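Local structure of flavin-dependent thymidylate synthase (Thermus thermophilus, 6J61) at residues G38-T41 with V42-A46; D50-R54 with H55-S59; F178-L181 with K182-A186; T228-R231 with A232-L236; L249-G252 with G253-K257. The protein binds FAD and probably catalyses the reductive methylation of dUMP to dTMP, with methylenetetrahydrofolate as methyl donor and NADPH as reductant. All blocks are in the same frame, centred on the assembly; numbering follows the deposited sequence.

Contact 1 of 5, residues G38-T41 with V42-A46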
# COMPACT_ATOMS: atom_id res chain seq x y z
N GLY A 38 -9.21 -27.29 0.39
CA GLY A 38 -7.79 -27.13 0.64
C GLY A 38 -7.26 -27.53 2.01
O GLY A 38 -6.17 -27.14 2.40
N THR A 39 -8.03 -28.31 2.75
CA THR A 39 -7.62 -28.77 4.08
C THR A 39 -7.16 -30.22 4.07
O THR A 39 -7.31 -30.94 3.08
CB THR A 39 -8.77 -28.67 5.09
OG1 THR A 39 -10.00 -28.95 4.42
CG2 THR A 39 -8.80 -27.31 5.74
N LYS A 40 -6.58 -30.63 5.19
CA LYS A 40 -6.12 -32.00 5.38
C LYS A 40 -6.37 -32.32 6.84
O LYS A 40 -7.50 -32.19 7.30
CB LYS A 40 -4.63 -32.13 5.03
CG LYS A 40 -4.34 -31.80 3.57
CD LYS A 40 -3.08 -32.49 3.05
CE LYS A 40 -2.90 -32.23 1.55
NZ LYS A 40 -1.87 -33.11 0.91
N THR A 41 -5.34 -32.73 7.57
CA THR A 41 -5.51 -33.04 8.98
C THR A 41 -5.07 -31.84 9.83
O THR A 41 -4.24 -31.04 9.39
CB THR A 41 -4.68 -34.28 9.34
OG1 THR A 41 -3.44 -33.88 9.92
CG2 THR A 41 -4.39 -35.09 8.09
N VAL A 42 -5.61 -31.71 11.04
CA VAL A 42 -5.25 -30.57 11.88
C VAL A 42 -3.77 -30.47 12.24
O VAL A 42 -3.24 -29.37 12.33
CB VAL A 42 -6.07 -30.51 13.19
CG1 VAL A 42 -7.56 -30.59 12.90
CG2 VAL A 42 -5.65 -31.62 14.11
N ARG A 43 -3.09 -31.58 12.49
CA ARG A 43 -1.68 -31.45 12.81
C ARG A 43 -0.89 -31.18 11.54
O ARG A 43 0.19 -30.60 11.57
CB ARG A 43 -1.14 -32.67 13.57
CG ARG A 43 -1.48 -34.02 13.00
CD ARG A 43 -1.22 -35.07 14.08
NE ARG A 43 0.20 -35.20 14.38
CZ ARG A 43 1.05 -35.91 13.64
NH1 ARG A 43 0.60 -36.56 12.57
NH2 ARG A 43 2.34 -35.96 13.96
N GLU A 44 -1.46 -31.57 10.40
CA GLU A 44 -0.80 -31.34 9.13
C GLU A 44 -0.97 -29.86 8.74
O GLU A 44 -0.06 -29.25 8.17
CB GLU A 44 -1.40 -32.24 8.05
CG GLU A 44 -0.60 -32.27 6.78
CD GLU A 44 -0.65 -33.64 6.12
OE1 GLU A 44 -0.08 -33.78 5.01
OE2 GLU A 44 -1.25 -34.57 6.70
N ASP A 45 -2.14 -29.30 9.07
CA ASP A 45 -2.43 -27.91 8.77
C ASP A 45 -1.68 -27.01 9.76
O ASP A 45 -1.17 -25.95 9.40
CB ASP A 45 -3.94 -27.66 8.81
CG ASP A 45 -4.67 -28.28 7.63
OD1 ASP A 45 -3.99 -28.75 6.69
OD2 ASP A 45 -5.92 -28.28 7.63
N ALA A 46 -1.62 -27.44 11.01
CA ALA A 46 -0.90 -26.70 12.03
C ALA A 46 0.55 -26.68 11.58
O ALA A 46 1.22 -25.65 11.65
CB ALA A 46 -1.03 -27.39 13.37

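Contact 2 of 5, residues D50-R54 with H55-S59. With FAD (flavin-adenine dinucleotide), chain E.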
# COMPACT_ATOMS: atom_id res chain seq x y z
N ASP A 50 2.52 -23.47 10.64
CA ASP A 50 3.71 -23.16 11.41
C ASP A 50 4.85 -22.84 10.45
O ASP A 50 5.61 -21.90 10.65
CB ASP A 50 4.13 -24.34 12.27
CG ASP A 50 5.29 -23.99 13.17
OD1 ASP A 50 5.04 -23.35 14.21
OD2 ASP A 50 6.45 -24.32 12.82
N TYR A 51 4.96 -23.65 9.41
CA TYR A 51 5.99 -23.49 8.41
C TYR A 51 5.93 -22.13 7.70
O TYR A 51 6.96 -21.45 7.54
CB TYR A 51 5.88 -24.64 7.39
CG TYR A 51 6.84 -24.56 6.23
CD1 TYR A 51 6.60 -23.68 5.17
CD2 TYR A 51 8.00 -25.32 6.20
CE1 TYR A 51 7.50 -23.56 4.13
CE2 TYR A 51 8.91 -25.21 5.15
CZ TYR A 51 8.65 -24.32 4.12
OH TYR A 51 9.54 -24.18 3.09
N LEU A 52 4.73 -21.72 7.29
CA LEU A 52 4.54 -20.45 6.59
C LEU A 52 4.96 -19.25 7.43
O LEU A 52 5.54 -18.30 6.93
CB LEU A 52 3.07 -20.30 6.16
CG LEU A 52 2.52 -21.32 5.15
CD1 LEU A 52 1.03 -21.11 4.96
CD2 LEU A 52 3.25 -21.19 3.83
N MET A 53 4.65 -19.31 8.72
CA MET A 53 5.00 -18.25 9.65
C MET A 53 6.53 -18.17 9.76
O MET A 53 7.11 -17.09 9.64
CB MET A 53 4.37 -18.58 11.01
CG MET A 53 4.73 -17.67 12.17
SD MET A 53 3.96 -16.07 12.07
CE MET A 53 2.28 -16.49 12.36
N ARG A 54 7.18 -19.31 9.97
CA ARG A 54 8.64 -19.43 10.09
C ARG A 54 9.41 -18.88 8.91
O ARG A 54 10.40 -18.16 9.08
CB ARG A 54 9.06 -20.89 10.23
CG ARG A 54 8.91 -21.50 11.60
CD ARG A 54 9.53 -22.90 11.60
NE ARG A 54 8.73 -23.88 10.88
CZ ARG A 54 9.21 -25.00 10.35
NH1 ARG A 54 10.49 -25.29 10.46
NH2 ARG A 54 8.40 -25.84 9.73
N HIS A 55 8.98 -19.25 7.71
CA HIS A 55 9.66 -18.85 6.48
C HIS A 55 9.23 -17.52 5.86
O HIS A 55 9.65 -17.19 4.74
CB HIS A 55 9.54 -19.96 5.45
CG HIS A 55 10.26 -21.21 5.83
ND1 HIS A 55 11.32 -21.71 5.11
CD2 HIS A 55 10.09 -22.04 6.89
CE1 HIS A 55 11.79 -22.79 5.72
NE2 HIS A 55 11.06 -23.01 6.80
N ARG A 56 8.41 -16.76 6.57
CA ARG A 56 7.96 -15.47 6.06
C ARG A 56 7.12 -15.57 4.78
O ARG A 56 7.07 -14.62 4.00
CB ARG A 56 9.17 -14.57 5.80
CG ARG A 56 9.94 -14.18 7.04
CD ARG A 56 9.14 -13.20 7.87
NE ARG A 56 7.86 -13.74 8.31
CZ ARG A 56 6.89 -13.01 8.86
NH1 ARG A 56 7.06 -11.70 9.03
NH2 ARG A 56 5.75 -13.58 9.24
N HIS A 57 6.50 -16.72 4.54
CA HIS A 57 5.64 -16.89 3.37
C HIS A 57 4.32 -16.30 3.86
O HIS A 57 3.43 -17.01 4.34
CB HIS A 57 5.48 -18.38 3.04
CG HIS A 57 4.66 -18.64 1.81
ND1 HIS A 57 3.91 -17.67 1.20
CD2 HIS A 57 4.45 -19.78 1.11
CE1 HIS A 57 3.26 -18.20 0.17
NE2 HIS A 57 3.57 -19.48 0.10
N THR A 58 4.20 -14.98 3.74
CA THR A 58 3.07 -14.23 4.25
C THR A 58 1.76 -14.16 3.48
O THR A 58 0.71 -13.95 4.08
CB THR A 58 3.52 -12.79 4.57
OG1 THR A 58 3.98 -12.15 3.37
CG2 THR A 58 4.65 -12.79 5.59
N SER A 59 1.81 -14.31 2.16
CA SER A 59 0.60 -14.24 1.33
C SER A 59 -0.61 -15.01 1.84
O SER A 59 -1.73 -14.48 1.87
CB SER A 59 0.91 -14.70 -0.10
OG SER A 59 1.28 -13.61 -0.92
PA FAD E . 5.77 -6.19 -0.08
O1A FAD E . 4.95 -6.67 -1.22
O2A FAD E . 6.78 -5.03 -0.60
O5B FAD E . 4.79 -5.60 1.03
C5B FAD E . 5.54 -5.31 2.21
C4B FAD E . 4.56 -5.16 3.37
O4B FAD E . 3.64 -4.07 3.10
C3B FAD E . 3.72 -6.42 3.54
O3B FAD E . 4.32 -7.36 4.42
C2B FAD E . 2.39 -5.88 4.05
O2B FAD E . 2.44 -5.74 5.47
C1B FAD E . 2.26 -4.52 3.32
N9A FAD E . 1.53 -4.61 2.02
C8A FAD E . 2.02 -4.31 0.77
N7A FAD E . 1.12 -4.49 -0.14
C5A FAD E . -0.02 -4.91 0.43
C6A FAD E . -1.32 -5.25 -0.04
N6A FAD E . -1.60 -5.18 -1.39
N1A FAD E . -2.26 -5.65 0.86
C2A FAD E . -2.00 -5.72 2.17
N3A FAD E . -0.79 -5.40 2.66
C4A FAD E . 0.21 -4.99 1.84
N1 FAD E . 4.42 -16.13 -3.17
C2 FAD E . 3.56 -16.82 -3.93
O2 FAD E . 2.77 -16.20 -4.63
N3 FAD E . 3.53 -18.18 -3.96
C4 FAD E . 4.39 -18.95 -3.19
O4 FAD E . 4.35 -20.17 -3.23
C4X FAD E . 5.36 -18.23 -2.32
N5 FAD E . 6.23 -18.85 -1.53
C5X FAD E . 7.11 -18.17 -0.74
C6 FAD E . 8.03 -18.89 0.10
C7 FAD E . 8.93 -18.20 0.91
C7M FAD E . 9.88 -19.01 1.77
C8 FAD E . 8.96 -16.77 0.92
C8M FAD E . 9.93 -16.01 1.80
C9 FAD E . 8.07 -16.04 0.11
C9A FAD E . 7.13 -16.71 -0.74
N10 FAD E . 6.20 -16.00 -1.57
C10 FAD E . 5.31 -16.73 -2.36
C1' FAD E . 6.16 -14.53 -1.63
C2' FAD E . 5.36 -13.90 -0.49
O2' FAD E . 4.09 -14.54 -0.35
C3' FAD E . 5.18 -12.38 -0.77
O3' FAD E . 4.35 -12.17 -1.93
C4' FAD E . 6.54 -11.68 -0.99
O4' FAD E . 7.55 -12.25 -0.13
C5' FAD E . 6.42 -10.20 -0.68
O5' FAD E . 6.49 -10.03 0.74
P FAD E . 5.79 -8.66 1.14
O1P FAD E . 4.39 -8.65 0.64
O2P FAD E . 5.81 -8.55 2.74
O3P FAD E . 6.68 -7.42 0.52

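Contact 3 of 5, residues F178-L181 with K182-A186. With FAD (flavin-adenine dinucleotide), chain N; PO4 (phosphate ion), chain F.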
# COMPACT_ATOMS: atom_id res chain seq x y z
N PHE A 178 -1.25 -9.08 12.60
CA PHE A 178 -0.21 -9.65 13.46
C PHE A 178 0.90 -8.61 13.64
O PHE A 178 1.47 -8.47 14.73
CB PHE A 178 0.39 -10.92 12.85
CG PHE A 178 -0.40 -12.17 13.11
CD1 PHE A 178 -1.00 -12.38 14.33
CD2 PHE A 178 -0.52 -13.15 12.13
CE1 PHE A 178 -1.70 -13.56 14.59
CE2 PHE A 178 -1.21 -14.33 12.37
CZ PHE A 178 -1.80 -14.54 13.61
N HIS A 179 1.20 -7.91 12.56
CA HIS A 179 2.21 -6.86 12.57
C HIS A 179 1.78 -5.83 13.62
O HIS A 179 2.57 -5.43 14.48
CB HIS A 179 2.28 -6.22 11.19
CG HIS A 179 3.32 -5.14 11.07
ND1 HIS A 179 4.67 -5.41 11.04
CD2 HIS A 179 3.20 -3.80 10.95
CE1 HIS A 179 5.34 -4.28 10.90
NE2 HIS A 179 4.47 -3.29 10.85
N PHE A 180 0.53 -5.40 13.53
CA PHE A 180 -0.06 -4.42 14.44
C PHE A 180 0.09 -4.87 15.90
O PHE A 180 0.47 -4.09 16.78
CB PHE A 180 -1.54 -4.23 14.10
CG PHE A 180 -2.29 -3.38 15.09
CD1 PHE A 180 -2.11 -2.01 15.12
CD2 PHE A 180 -3.16 -3.96 15.99
CE1 PHE A 180 -2.79 -1.23 16.04
CE2 PHE A 180 -3.84 -3.18 16.91
CZ PHE A 180 -3.65 -1.81 16.93
N LEU A 181 -0.23 -6.13 16.14
CA LEU A 181 -0.17 -6.69 17.47
C LEU A 181 1.25 -6.75 18.01
O LEU A 181 1.48 -6.45 19.17
CB LEU A 181 -0.79 -8.07 17.46
CG LEU A 181 -2.30 -8.06 17.20
CD1 LEU A 181 -2.83 -9.50 17.10
CD2 LEU A 181 -2.98 -7.33 18.34
N LYS A 182 2.20 -7.15 17.16
CA LYS A 182 3.60 -7.24 17.55
C LYS A 182 4.11 -5.88 18.01
O LYS A 182 4.87 -5.79 18.97
CB LYS A 182 4.44 -7.73 16.37
CG LYS A 182 5.95 -7.77 16.60
CD LYS A 182 6.32 -8.65 17.79
CE LYS A 182 7.82 -8.57 18.13
NZ LYS A 182 8.17 -9.27 19.41
N LEU A 183 3.69 -4.81 17.33
CA LEU A 183 4.11 -3.46 17.69
C LEU A 183 3.34 -2.85 18.85
O LEU A 183 3.93 -2.25 19.74
CB LEU A 183 3.99 -2.54 16.48
CG LEU A 183 5.05 -2.75 15.40
CD1 LEU A 183 4.65 -1.99 14.13
CD2 LEU A 183 6.41 -2.28 15.92
N ARG A 184 2.02 -3.01 18.86
CA ARG A 184 1.21 -2.43 19.91
C ARG A 184 1.12 -3.26 21.18
O ARG A 184 0.61 -2.80 22.21
CB ARG A 184 -0.18 -2.13 19.37
CG ARG A 184 -0.11 -1.23 18.16
CD ARG A 184 0.58 0.09 18.49
NE ARG A 184 0.80 0.86 17.27
CZ ARG A 184 1.34 2.07 17.24
NH1 ARG A 184 1.72 2.66 18.35
NH2 ARG A 184 1.52 2.68 16.07
N LEU A 185 1.59 -4.50 21.11
CA LEU A 185 1.60 -5.36 22.27
C LEU A 185 2.95 -5.16 22.97
O LEU A 185 3.11 -5.43 24.16
CB LEU A 185 1.41 -6.82 21.84
CG LEU A 185 0.26 -7.62 22.46
CD1 LEU A 185 -0.85 -6.72 22.96
CD2 LEU A 185 -0.27 -8.62 21.43
N ALA A 186 3.94 -4.66 22.23
CA ALA A 186 5.26 -4.42 22.78
C ALA A 186 5.15 -3.43 23.92
O ALA A 186 4.30 -2.54 23.90
CB ALA A 186 6.18 -3.86 21.70
PA FAD N . 1.78 -0.17 8.44
O1A FAD N . 1.41 1.27 8.33
O2A FAD N . 0.43 -1.05 8.58
O5B FAD N . 2.56 -0.60 7.10
C5B FAD N . 3.08 -1.92 7.25
C4B FAD N . 4.13 -2.11 6.17
O4B FAD N . 3.50 -1.97 4.87
C3B FAD N . 5.20 -1.02 6.24
O3B FAD N . 6.27 -1.34 7.12
C2B FAD N . 5.64 -0.86 4.79
O2B FAD N . 6.69 -1.78 4.49
C1B FAD N . 4.34 -1.14 3.99
N9A FAD N . 3.61 0.10 3.58
C8A FAD N . 2.29 0.39 3.85
N7A FAD N . 1.95 1.55 3.35
C5A FAD N . 3.02 2.09 2.73
C6A FAD N . 3.26 3.31 2.03
N6A FAD N . 2.25 4.24 1.86
N1A FAD N . 4.50 3.54 1.52
C2A FAD N . 5.49 2.65 1.67
N3A FAD N . 5.31 1.49 2.33
C4A FAD N . 4.11 1.18 2.87
N1 FAD N . 5.95 7.83 14.19
C2 FAD N . 6.10 9.16 14.13
O2 FAD N . 5.49 9.77 13.27
N3 FAD N . 6.90 9.85 14.97
C4 FAD N . 7.63 9.23 15.97
O4 FAD N . 8.35 9.87 16.72
C4X FAD N . 7.51 7.74 16.09
N5 FAD N . 8.16 7.02 17.00
C5X FAD N . 8.04 5.67 17.09
C6 FAD N . 8.77 4.94 18.09
C7 FAD N . 8.65 3.56 18.19
C7M FAD N . 9.45 2.83 19.26
C8 FAD N . 7.80 2.83 17.29
C8M FAD N . 7.66 1.33 17.38
C9 FAD N . 7.07 3.52 16.30
C9A FAD N . 7.16 4.94 16.17
N10 FAD N . 6.44 5.67 15.17
C10 FAD N . 6.59 7.06 15.11
C1' FAD N . 5.53 5.01 14.20
C2' FAD N . 6.26 4.31 13.03
O2' FAD N . 7.13 5.22 12.35
C3' FAD N . 5.23 3.72 12.04
O3' FAD N . 4.50 4.79 11.40
C4' FAD N . 4.23 2.76 12.76
O4' FAD N . 4.92 1.93 13.70
C5' FAD N . 3.52 1.88 11.74
O5' FAD N . 4.42 0.85 11.34
P FAD N . 4.11 0.43 9.81
O1P FAD N . 4.05 1.64 8.94
O2P FAD N . 5.29 -0.54 9.34
O3P FAD N . 2.68 -0.41 9.79
P PO4 F . 3.16 6.78 17.63
O1 PO4 F . 3.20 5.76 18.71
O2 PO4 F . 4.22 7.79 17.87
O3 PO4 F . 1.83 7.44 17.63
O4 PO4 F . 3.39 6.13 16.32

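Contact 4 of 5, residues T228-R231 with A232-L236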
# COMPACT_ATOMS: atom_id res chain seq x y z
N THR A 228 25.94 -9.25 16.07
CA THR A 228 26.90 -9.49 17.13
C THR A 228 26.33 -10.42 18.19
O THR A 228 27.06 -11.15 18.85
CB THR A 228 27.38 -8.17 17.79
OG1 THR A 228 26.32 -7.60 18.57
CG2 THR A 228 27.82 -7.17 16.73
N GLU A 229 25.01 -10.41 18.34
CA GLU A 229 24.40 -11.29 19.31
C GLU A 229 24.56 -12.74 18.84
O GLU A 229 24.96 -13.61 19.61
CB GLU A 229 22.92 -10.94 19.51
CG GLU A 229 22.68 -9.98 20.66
CD GLU A 229 21.23 -9.57 20.81
OE1 GLU A 229 20.72 -8.81 19.96
OE2 GLU A 229 20.59 -10.02 21.79
N LEU A 230 24.27 -12.98 17.56
CA LEU A 230 24.41 -14.32 17.00
C LEU A 230 25.87 -14.76 17.06
O LEU A 230 26.18 -15.95 17.18
CB LEU A 230 23.94 -14.34 15.54
CG LEU A 230 22.45 -14.14 15.26
CD1 LEU A 230 22.21 -14.01 13.77
CD2 LEU A 230 21.67 -15.31 15.83
N ARG A 231 26.77 -13.79 16.98
CA ARG A 231 28.21 -14.04 17.01
C ARG A 231 28.65 -14.45 18.42
O ARG A 231 29.61 -15.20 18.58
CB ARG A 231 28.95 -12.78 16.55
CG ARG A 231 30.46 -12.87 16.57
CD ARG A 231 31.06 -11.74 15.75
NE ARG A 231 30.94 -12.01 14.33
CZ ARG A 231 30.98 -11.06 13.39
NH1 ARG A 231 31.14 -9.79 13.74
NH2 ARG A 231 30.87 -11.39 12.11
N ALA A 232 27.95 -13.94 19.43
CA ALA A 232 28.26 -14.28 20.81
C ALA A 232 27.80 -15.71 21.04
O ALA A 232 28.43 -16.45 21.78
CB ALA A 232 27.55 -13.34 21.76
N LEU A 233 26.69 -16.09 20.41
CA LEU A 233 26.17 -17.44 20.55
C LEU A 233 27.21 -18.40 20.01
O LEU A 233 27.39 -19.50 20.53
CB LEU A 233 24.86 -17.59 19.79
CG LEU A 233 23.68 -16.90 20.47
CD1 LEU A 233 22.40 -17.21 19.72
CD2 LEU A 233 23.59 -17.39 21.91
N ARG A 234 27.88 -17.99 18.94
CA ARG A 234 28.95 -18.80 18.38
C ARG A 234 30.08 -18.53 19.38
O ARG A 234 30.06 -17.52 20.08
CB ARG A 234 29.34 -18.29 17.00
CG ARG A 234 28.21 -18.25 16.00
CD ARG A 234 28.57 -17.41 14.79
NE ARG A 234 27.36 -16.94 14.13
CZ ARG A 234 27.23 -15.76 13.53
NH1 ARG A 234 28.24 -14.90 13.49
NH2 ARG A 234 26.07 -15.44 12.99
N GLY A 235 31.06 -19.41 19.47
CA GLY A 235 32.11 -19.14 20.42
C GLY A 235 31.72 -19.67 21.78
O GLY A 235 32.51 -20.36 22.42
N LEU A 236 30.51 -19.34 22.22
CA LEU A 236 30.00 -19.81 23.51
C LEU A 236 29.38 -21.20 23.36
O LEU A 236 29.34 -21.97 24.32
CB LEU A 236 28.92 -18.88 24.08
CG LEU A 236 29.25 -17.62 24.88
CD1 LEU A 236 27.95 -17.00 25.39
CD2 LEU A 236 30.13 -17.96 26.07

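Contact 5 of 5, residues L249-G252 with G253-K257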
# COMPACT_ATOMS: atom_id res chain seq x y z
N LEU A 249 13.89 -29.73 24.28
CA LEU A 249 12.64 -29.01 24.44
C LEU A 249 11.56 -29.44 23.45
O LEU A 249 10.42 -28.98 23.54
CB LEU A 249 12.90 -27.50 24.34
CG LEU A 249 13.72 -26.97 25.53
CD1 LEU A 249 13.96 -25.49 25.39
CD2 LEU A 249 12.98 -27.25 26.81
N GLY A 250 11.91 -30.32 22.52
CA GLY A 250 10.93 -30.82 21.57
C GLY A 250 11.04 -30.42 20.11
O GLY A 250 10.08 -30.61 19.36
N LEU A 251 12.18 -29.88 19.70
CA LEU A 251 12.34 -29.50 18.30
C LEU A 251 12.97 -30.64 17.52
O LEU A 251 13.88 -31.29 18.01
CB LEU A 251 13.21 -28.25 18.18
CG LEU A 251 12.80 -26.98 18.93
CD1 LEU A 251 13.65 -25.82 18.46
CD2 LEU A 251 11.34 -26.67 18.68
N GLY A 252 12.49 -30.86 16.30
CA GLY A 252 13.04 -31.93 15.48
C GLY A 252 12.90 -31.66 14.00
O GLY A 252 12.09 -30.83 13.60
N GLY A 253 13.68 -32.35 13.18
CA GLY A 253 13.60 -32.14 11.74
C GLY A 253 13.90 -30.71 11.33
O GLY A 253 14.81 -30.08 11.87
N SER A 254 13.12 -30.20 10.38
CA SER A 254 13.28 -28.85 9.85
C SER A 254 13.37 -27.74 10.91
O SER A 254 14.25 -26.88 10.82
CB SER A 254 12.13 -28.54 8.90
OG SER A 254 12.07 -29.50 7.88
N ARG A 255 12.47 -27.74 11.88
CA ARG A 255 12.52 -26.72 12.93
C ARG A 255 13.92 -26.71 13.53
O ARG A 255 14.57 -25.67 13.63
CB ARG A 255 11.50 -27.01 14.03
CG ARG A 255 10.25 -26.14 14.00
CD ARG A 255 10.60 -24.65 14.06
NE ARG A 255 10.77 -24.09 15.40
CZ ARG A 255 9.84 -24.11 16.35
NH1 ARG A 255 8.65 -24.66 16.11
NH2 ARG A 255 10.06 -23.54 17.53
N LEU A 256 14.39 -27.90 13.93
CA LEU A 256 15.70 -28.06 14.53
C LEU A 256 16.82 -27.61 13.59
O LEU A 256 17.65 -26.77 13.95
CB LEU A 256 15.94 -29.53 14.91
CG LEU A 256 16.32 -29.89 16.34
CD1 LEU A 256 17.07 -31.21 16.29
CD2 LEU A 256 17.20 -28.83 16.99
N LYS A 257 16.85 -28.19 12.40
CA LYS A 257 17.87 -27.85 11.42
C LYS A 257 17.91 -26.33 11.22
O LYS A 257 18.97 -25.71 11.26
CB LYS A 257 17.58 -28.55 10.10
CG LYS A 257 18.59 -28.26 9.01
CD LYS A 257 18.36 -29.14 7.79
CE LYS A 257 19.26 -28.71 6.64
NZ LYS A 257 20.70 -28.70 7.03

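Contact 1 of 5, residues G38-T41 with V42-A46
Thr41 O lies over one face of the Asp45 carboxylate, 3.3 Å from CG, while Asp45 OD2 meets Thr39 CG2 at 3.6 Å. The same OD2 receives a weak but nearly straight bond from Lys40 N (3.5 Å, 173°). Over one face of the Glu44 carboxylate comes the aliphatic chain of Lys40, with CD 3.8 Å from OE1; NZ stays 4.5 Å from OE1, beyond a salt bridge, so the attraction is at most diffuse. The helix backbone puts Glu44 CB near Thr41 OG1, and with CG anti to the backbone N (chi1 -168°) the carboxylate is carried round so that OE2 comes near Thr41 CG2. Asp45 suits its buried place because OD1 is salt-bridged to Arg32 of helix 24-32, the helix that Thr39 also packs against. At the backbone, Thr41 O accepts from Asp45 N at 2.7 Å, and Glu44 N donates to Thr41 OG1 at 3.1 Å. Threonine is apt here, since its hydroxyl can replace the carbonyl missing from the first turn, and acids near a helix start probably gain from its dipole. This is a threonine N-cap opening helix 42-54.

Contact 2 of 5, residues D50-R54 with H55-S59
Helix 42-54 closes in a Schellman motif: His57 N reaches back to Leu52 O (3.0 Å), in the carbonyl plane, and Arg56 N makes a weaker bond to Met53 O, with Arg56 at positive phi (63°) as the C-prime residue. One step earlier, His55 N still gives a helical bond to Tyr51 O. Their side chains form a face-to-face stack, with ring centroids 4.0 Å apart and planes only 12° from parallel. The trans first torsion of Tyr51 (176°) swings its ring toward the C-terminal end, where His55 lies on it. Both rings have polar ends held elsewhere: His55 NE2 bonds to Glu258, and Tyr51 OH weakly to Tyr95 OH of the second subunit. Glu258 also takes Arg54 NH1 in a salt bridge, while Arg54 NE pairs with Asp50 OD2 at 3.0 Å, so this guanidinium is gripped from two acids. Leucine fits buried position 52 because its CD2 methyl lies obliquely against the His57 imidazole, 3.3 Å from that ring's CD2. The turn thus delivers histidine to the FAD pocket: flavin N5 sits over one face of the His57 ring, displaced toward the rim, 3.2 Å from NE2.

Contact 3 of 5, residues F178-L181 with K182-A186
Phe180 offers one face of its ring to the aliphatic part of Arg184. Arg184 CG stands 3.8 Å from the ring centroid, 28° off the normal, in a CH-pi contact displaced toward the rim, and the two side chains cross at about a right angle. Phenylalanine suits this buried place because it also stacks on Trp80 and meets His83 edge-to-face. The bend of Arg184 at chi2 (-59°) directs the guanidinium past the ring: NE bonds to His83, and NH1 points in the guanidinium plane at O1 of a phosphate ion, probably from the crystallisation liquor, in a long, weak bond of 3.5 Å. All this belongs to helix 174-184, whose i to i+4 ladder includes Arg184 N to Phe180 O at 2.8 Å and Leu183 N to His179 O at 3.1 Å. The helix contributes to the ThyX active site, where Arg184 is predicted to bind dUMP and to help ionise its N3. One residue before Phe180, His179 meets FAD with its edge: NE2 donates to O2P at 3.2 Å, one of several bonds by which different subunits hold this cofactor. Leu183 lies obliquely against the same imidazole, its CD1 3.5 Å from NE2, which should limit the ring's rotation. That methyl is also 4.0 Å from FAD O4', and the other branch, CD2, approaches the flavin methyl C8M at 4.1 Å.

Contact 4 of 5, residues T228-R231 with A232-L236
Arg234 folds back over Leu230 and Arg231, and most of what it makes is packing. Leu230 O lies 3.4 Å above one face of its guanidinium, where no N-H can be directed at it; NH2 touches Leu230 CB at 3.5 Å and NH1 touches Arg231 CA at 3.6 Å. With CG anti to the carbonyl carbon (chi1 -57°) and the chain extended to NE, the group runs along the preceding turn, and an arginine is long enough for NE to hydrogen-bond to Val263 O. Of like charge, Arg231 NE and Arg234 NH1 come within 4.0 Å, with guanidinium planes 67° apart, so some repulsion is likely. Across the two segments the hydrogen bonds are those of the backbone: Leu233 N to Glu229 O at 3.1 Å and Arg234 N to Leu230 O at 3.2 Å continue the helix. Apolar contact between the buried leucines is modest, with Leu230 CD2 and Leu233 CD1 4.4 Å apart. Between subunits, Glu229 is salt-bridged to Lys262 of the third subunit, and small Ala232 lets Leu246 of that subunit come close. Helix 227-236 of the C-terminal helical region thus packs on the third subunit through Glu229, Leu230, Arg231 and Ala232, as an interface helix.

Contact 5 of 5, residues L249-G252 with G253-K257
Gly253 follows Gly252 at a positive phi of 60°, a conformation easily reached without a side chain, and its carbonyl oxygen takes the helical bond from Lys257 N at 2.8 Å. Ser254 points away from residues 249-252 and instead packs on Arg54 of helix 42-54. Arg255 turns back: bends at chi2 (-56°) and chi3 (-86°) lay its guanidinium against Leu251, whose CD2 sits over one face, toward the rim, 3.6 Å from NH2. The N-H groups lie in the guanidinium plane, so a face can take a methyl; NH2 also bonds to Ser226 OG of the third subunit and makes a long, weak ion pair with Glu217. Leu256 comes next across the loop. Its CG is 4.0 Å from Leu251 CB and its CB 3.8 Å from Gly252 CA. Both leucines also rest on Leu246 of helix 239-249. Lys257 leads outward to a salt bridge with Glu261. No hydrogen bond joins residues 249-252 to 253-257, so side-chain packing carries the contact. The chain leaves helix 239-249 through a Schellman motif at Gly250. Leu251 and Leu256, five residues apart, then pack across the helix start in a way resembling a hydrophobic staple, in the short connection between helices 239-249 and 253-263.

How the contacts relate
Contacts 1 and 2 sit at the start and end of one helix, 42-54, their centres about 15 Å apart, yet only the C-terminal end reaches FAD. Contact 2 is the meeting point: Met53 CE packs on Phe178 CE2 of contact 3 at 4.1 Å, and the Arg54 side chain lies against Arg255 of contact 5. Contacts 2 and 3 serve FAD sites built by several subunits, each touching a different bound copy here, with centres about 17 Å apart. Contacts 4 and 5 lie away from the annotated sites, about 20 Å apart between centres, and both pack on the third subunit; in the tetramer, Leu249 and Arg231 meet across that interface.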